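Glutathione S-transferase domain (Xanthobacter autotrophicus, PDB 4HZ2) binds glutathione and, as a member of the glutathione S-transferase family, probably transfers it to electrophilic substrates. Local coordinates at residues 130-133 with 134-138; 107-110 with 111-115. One frame throughout, in Å; residues are numbered along the deposited sequence.

Contact 1: 130-133 with 134-138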
# COMPACT_ATOMS: atom_id res chain seq x y z
N ALA B 130 16.36 2.21 1.27
CA ALA B 130 17.69 2.82 1.20
C ALA B 130 18.28 3.07 2.60
O ALA B 130 19.46 2.82 2.84
CB ALA B 130 17.67 4.12 0.40
N ARG B 131 17.45 3.56 3.52
CA ARG B 131 17.89 3.73 4.92
C ARG B 131 18.34 2.39 5.53
O ARG B 131 19.37 2.30 6.22
CB ARG B 131 16.81 4.40 5.77
CG ARG B 131 17.03 4.28 7.29
CD ARG B 131 16.02 5.19 7.96
NE ARG B 131 16.01 5.24 9.42
CZ ARG B 131 15.34 4.40 10.20
NH1 ARG B 131 14.69 3.37 9.64
NH2 ARG B 131 15.33 4.56 11.53
N TYR B 132 17.57 1.33 5.26
CA TYR B 132 17.89 0.01 5.75
C TYR B 132 19.24 -0.50 5.21
O TYR B 132 20.13 -0.91 5.96
CB TYR B 132 16.77 -0.95 5.40
CG TYR B 132 16.97 -2.34 5.95
CD1 TYR B 132 16.78 -2.59 7.31
CD2 TYR B 132 17.36 -3.38 5.14
CE1 TYR B 132 16.97 -3.85 7.83
CE2 TYR B 132 17.56 -4.65 5.65
CZ TYR B 132 17.36 -4.88 6.99
OH TYR B 132 17.55 -6.14 7.50
N LEU B 133 19.42 -0.38 3.89
CA LEU B 133 20.64 -0.88 3.27
C LEU B 133 21.88 -0.06 3.63
O LEU B 133 22.93 -0.63 3.86
CB LEU B 133 20.50 -0.99 1.75
CG LEU B 133 19.38 -1.89 1.24
CD1 LEU B 133 19.25 -1.79 -0.28
CD2 LEU B 133 19.57 -3.35 1.66
N LYS B 134 21.75 1.28 3.66
CA LYS B 134 22.89 2.18 3.92
C LYS B 134 23.24 2.33 5.40
O LYS B 134 24.42 2.28 5.79
CB LYS B 134 22.60 3.59 3.41
CG LYS B 134 22.56 3.75 1.91
CD LYS B 134 22.17 5.19 1.61
CE LYS B 134 22.06 5.42 0.12
NZ LYS B 134 23.42 5.55 -0.49
N SER B 135 22.23 2.57 6.21
CA SER B 135 22.46 2.96 7.62
C SER B 135 22.16 1.85 8.63
O SER B 135 22.61 1.91 9.79
CB SER B 135 21.65 4.22 7.93
OG SER B 135 22.12 5.31 7.12
N TRP B 136 21.41 0.84 8.23
CA TRP B 136 21.08 -0.24 9.16
C TRP B 136 22.03 -1.42 8.93
O TRP B 136 22.78 -1.80 9.83
CB TRP B 136 19.62 -0.66 8.98
CG TRP B 136 19.06 -1.56 10.05
CD1 TRP B 136 19.64 -2.69 10.58
CD2 TRP B 136 17.78 -1.42 10.69
NE1 TRP B 136 18.80 -3.25 11.52
CE2 TRP B 136 17.66 -2.50 11.61
CE3 TRP B 136 16.73 -0.50 10.58
CZ2 TRP B 136 16.51 -2.67 12.41
CZ3 TRP B 136 15.59 -0.67 11.38
CH2 TRP B 136 15.49 -1.75 12.28
N LEU B 137 22.04 -1.95 7.71
CA LEU B 137 22.94 -3.05 7.36
C LEU B 137 24.33 -2.54 7.02
O LEU B 137 25.33 -3.19 7.33
CB LEU B 137 22.40 -3.83 6.16
CG LEU B 137 21.18 -4.74 6.30
CD1 LEU B 137 20.94 -5.46 4.98
CD2 LEU B 137 21.38 -5.74 7.43
N ARG B 138 24.40 -1.37 6.39
CA ARG B 138 25.67 -0.86 5.87
C ARG B 138 26.19 -1.81 4.79
O ARG B 138 27.33 -2.29 4.84
CB ARG B 138 26.69 -0.67 7.00
CG ARG B 138 26.22 0.30 8.06
CD ARG B 138 27.14 0.25 9.27
NE ARG B 138 26.60 1.01 10.39
CZ ARG B 138 27.21 1.10 11.57
NH1 ARG B 138 28.37 0.48 11.77
NH2 ARG B 138 26.67 1.81 12.55
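Y132 and W136 meet where helix 107-137 widens into a pi-type turn just before its C-terminal end. The Y132 ring lies beside one face of the indole, its CE1 3.7 Å above the indole plane and offset toward the rim. Its plane makes 49° with that of the five-membered ring, too tilted for a stack and too flat for an edge-to-face pair. Both side chains have CG anti to the backbone N (chi1 -176° for Y132), which sends the two rings off the same flank of the helix. L137 packs against the other side of the phenol ring, its CD1 3.5 Å from Y132 CE2. The backbone shows the widening: S135 N still bonds R131 O, whereas L137 N reaches five residues back to Y132 O at 2.8 Å, nearly straight at 172°. W136 N is left between R131 O and Y132 O with only weak bonds to each. With an alanine here in place of Y132 the phenol ring is gone, which would probably open a gap between W136 and L137 and leave the indole freer to turn. The packing is close where Y132 meets W136 and L137 and thinner between L133 CD2 and L137 CD1, 4.2 Å apart. L137 is also exposed, and beyond it R138 turns out of the helix with positive phi and is poorly ordered. The polar side chains turn to other parts of the chain: R131 and K134 form salt bridges with E192 and D194, and S135 OG bonds the backbone of E192. The side chain of W136 comes within about 6 Å of bound glutathione and about 4 Å of the side chain of S31, a glutathione-binding residue, nearest atoms in each case. Around this helix end, A130 and L133 pack on helix 144-165, while R131, S135 and W136 touch L222 of helix 222-225.

Contact 2: 107-110 with 111-115; sequences LART and RVHEW
The first turns of helix 107-137, which opens the all-helical C-terminal domain of the glutathione S-transferase fold, bring R109 and H113 together one turn apart. R109 has two conformers; in the one given, its CG is 3.3 Å from H113 CE1, and the guanidinium and imidazole planes stand 72° apart. CG of R109 is anti to the backbone N and the chain then bends at chi2 (71°), which brings its CG and CD against the CE1-NE2 end of the imidazole. In this conformer a water links the two polar ends: it accepts from R109 NH2 at 2.8 Å and is hydrogen-bonded to H113 NE2. A second water, in the plane of the ring at its edge, joins H113 ND1 to T110 OG1, so both ring nitrogens have water partners and the rotation of the imidazole is probably fixed. The same R109 conformer is anchored outside by E97 and by the carbonyl of P103.

This part of the helix faces the second subunit, as in the canonical dimer of the family. T110 OG1 bonds H94 of that subunit, and R111 NH1 bonds its A84 carbonyl. Within the helix R111 NH1 also donates, at 3.0 Å, to the syn lone pair of E114 OE1, which lies 15° out of the guanidinium plane of R111. R86 of the second subunit grips the same oxygen, so E114 is held between two arginines. L107 CD1 covers one face of the R111 guanidinium, 3.8 Å from R111 NE. Regular bonds four residues apart run beneath these side chains, with H113 N reaching R109 O at 2.9 Å.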
# COMPACT_ATOMS: atom_id res chain seq x y z
N LEU B 107 -14.52 12.98 1.61
CA LEU B 107 -13.35 13.44 0.87
C LEU B 107 -12.10 13.42 1.73
O LEU B 107 -11.05 12.98 1.26
CB LEU B 107 -13.56 14.86 0.33
CG LEU B 107 -12.41 15.45 -0.49
CD1 LEU B 107 -12.22 14.66 -1.77
CD2 LEU B 107 -12.63 16.93 -0.79
N ALA B 108 -12.20 13.90 2.98
CA ALA B 108 -11.00 13.98 3.81
C ALA B 108 -10.44 12.57 4.09
O ALA B 108 -9.21 12.34 4.02
CB ALA B 108 -11.24 14.74 5.11
N ARG B 109 -11.30 11.62 4.41
CA ARG B 109 -10.84 10.24 4.66
C ARG B 109 -10.22 9.66 3.39
O ARG B 109 -9.20 8.96 3.42
CB ARG B 109 -12.03 9.39 5.08
CG ARG B 109 -11.69 7.93 5.22
CD ARG B 109 -10.80 7.66 6.42
NE ARG B 109 -11.03 6.31 6.91
CZ ARG B 109 -11.90 5.99 7.86
NH1 ARG B 109 -12.64 6.94 8.43
NH2 ARG B 109 -12.04 4.73 8.24
N THR B 110 -10.87 9.94 2.25
CA THR B 110 -10.32 9.44 0.99
C THR B 110 -8.94 10.02 0.70
O THR B 110 -8.02 9.30 0.24
CB THR B 110 -11.29 9.68 -0.15
OG1 THR B 110 -12.38 8.78 0.01
CG2 THR B 110 -10.63 9.40 -1.51
N ARG B 111 -8.77 11.32 0.96
CA ARG B 111 -7.44 11.92 0.80
C ARG B 111 -6.41 11.25 1.70
O ARG B 111 -5.26 11.02 1.28
CB ARG B 111 -7.44 13.43 1.03
CG ARG B 111 -8.28 14.18 0.01
CD ARG B 111 -7.75 13.95 -1.39
NE ARG B 111 -8.42 14.83 -2.35
CZ ARG B 111 -8.64 14.51 -3.62
NH1 ARG B 111 -8.22 13.33 -4.06
NH2 ARG B 111 -9.27 15.37 -4.42
N VAL B 112 -6.83 10.92 2.94
CA VAL B 112 -5.94 10.17 3.82
C VAL B 112 -5.57 8.81 3.18
O VAL B 112 -4.39 8.43 3.14
CB VAL B 112 -6.55 9.93 5.23
CG1 VAL B 112 -5.71 8.90 5.98
CG2 VAL B 112 -6.63 11.22 6.02
N HIS B 113 -6.56 8.05 2.73
CA HIS B 113 -6.29 6.75 2.09
C HIS B 113 -5.29 6.89 0.96
O HIS B 113 -4.40 6.06 0.83
CB HIS B 113 -7.57 6.10 1.55
CG HIS B 113 -8.54 5.73 2.62
ND1 HIS B 113 -9.90 5.72 2.41
CD2 HIS B 113 -8.35 5.28 3.89
CE1 HIS B 113 -10.51 5.31 3.52
NE2 HIS B 113 -9.60 5.06 4.44
N GLU B 114 -5.48 7.92 0.12
CA GLU B 114 -4.57 8.13 -1.02
C GLU B 114 -3.12 8.25 -0.58
O GLU B 114 -2.23 7.61 -1.15
CB GLU B 114 -5.00 9.35 -1.84
CG GLU B 114 -6.34 9.17 -2.51
CD GLU B 114 -6.77 10.43 -3.23
OE1 GLU B 114 -6.16 11.49 -2.95
OE2 GLU B 114 -7.74 10.37 -4.03
N TRP B 115 -2.88 9.07 0.44
CA TRP B 115 -1.51 9.21 0.94
C TRP B 115 -0.99 7.89 1.54
O TRP B 115 0.21 7.60 1.43
CB TRP B 115 -1.39 10.34 1.97
CG TRP B 115 -1.52 11.68 1.38
CD1 TRP B 115 -2.47 12.63 1.65
CD2 TRP B 115 -0.58 12.30 0.47
NE1 TRP B 115 -2.22 13.78 0.91
CE2 TRP B 115 -1.04 13.62 0.23
CE3 TRP B 115 0.61 11.88 -0.14
CZ2 TRP B 115 -0.40 14.48 -0.66
CZ3 TRP B 115 1.28 12.77 -1.02
CH2 TRP B 115 0.77 14.06 -1.25
O HOH W 1 -11.02 3.34 6.07
O HOH W 2 -11.22 6.25 0.06

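Overall arrangement
Contacts 1 and 2 occupy the two ends of one long helix, 107-137, with centres 31 Å apart, nearest atoms about 17 Å apart, and the centre of the chain between them. Contact 2, at the N-terminal end, is the more buried, and its ion pairs and hydrogen bonds continue into the second subunit. Contact 1, at the C-terminal end, is only partly buried, has no neighbour from the other chain, and depends on an aromatic and aliphatic cluster; its charged side chains are paired within their own chain. The backbones differ as well: regular four-residue bonds in 107-115, a widened turn in 130-138. The side chain of W136 in contact 1 also lies closer to bound glutathione than that of E114 in contact 2.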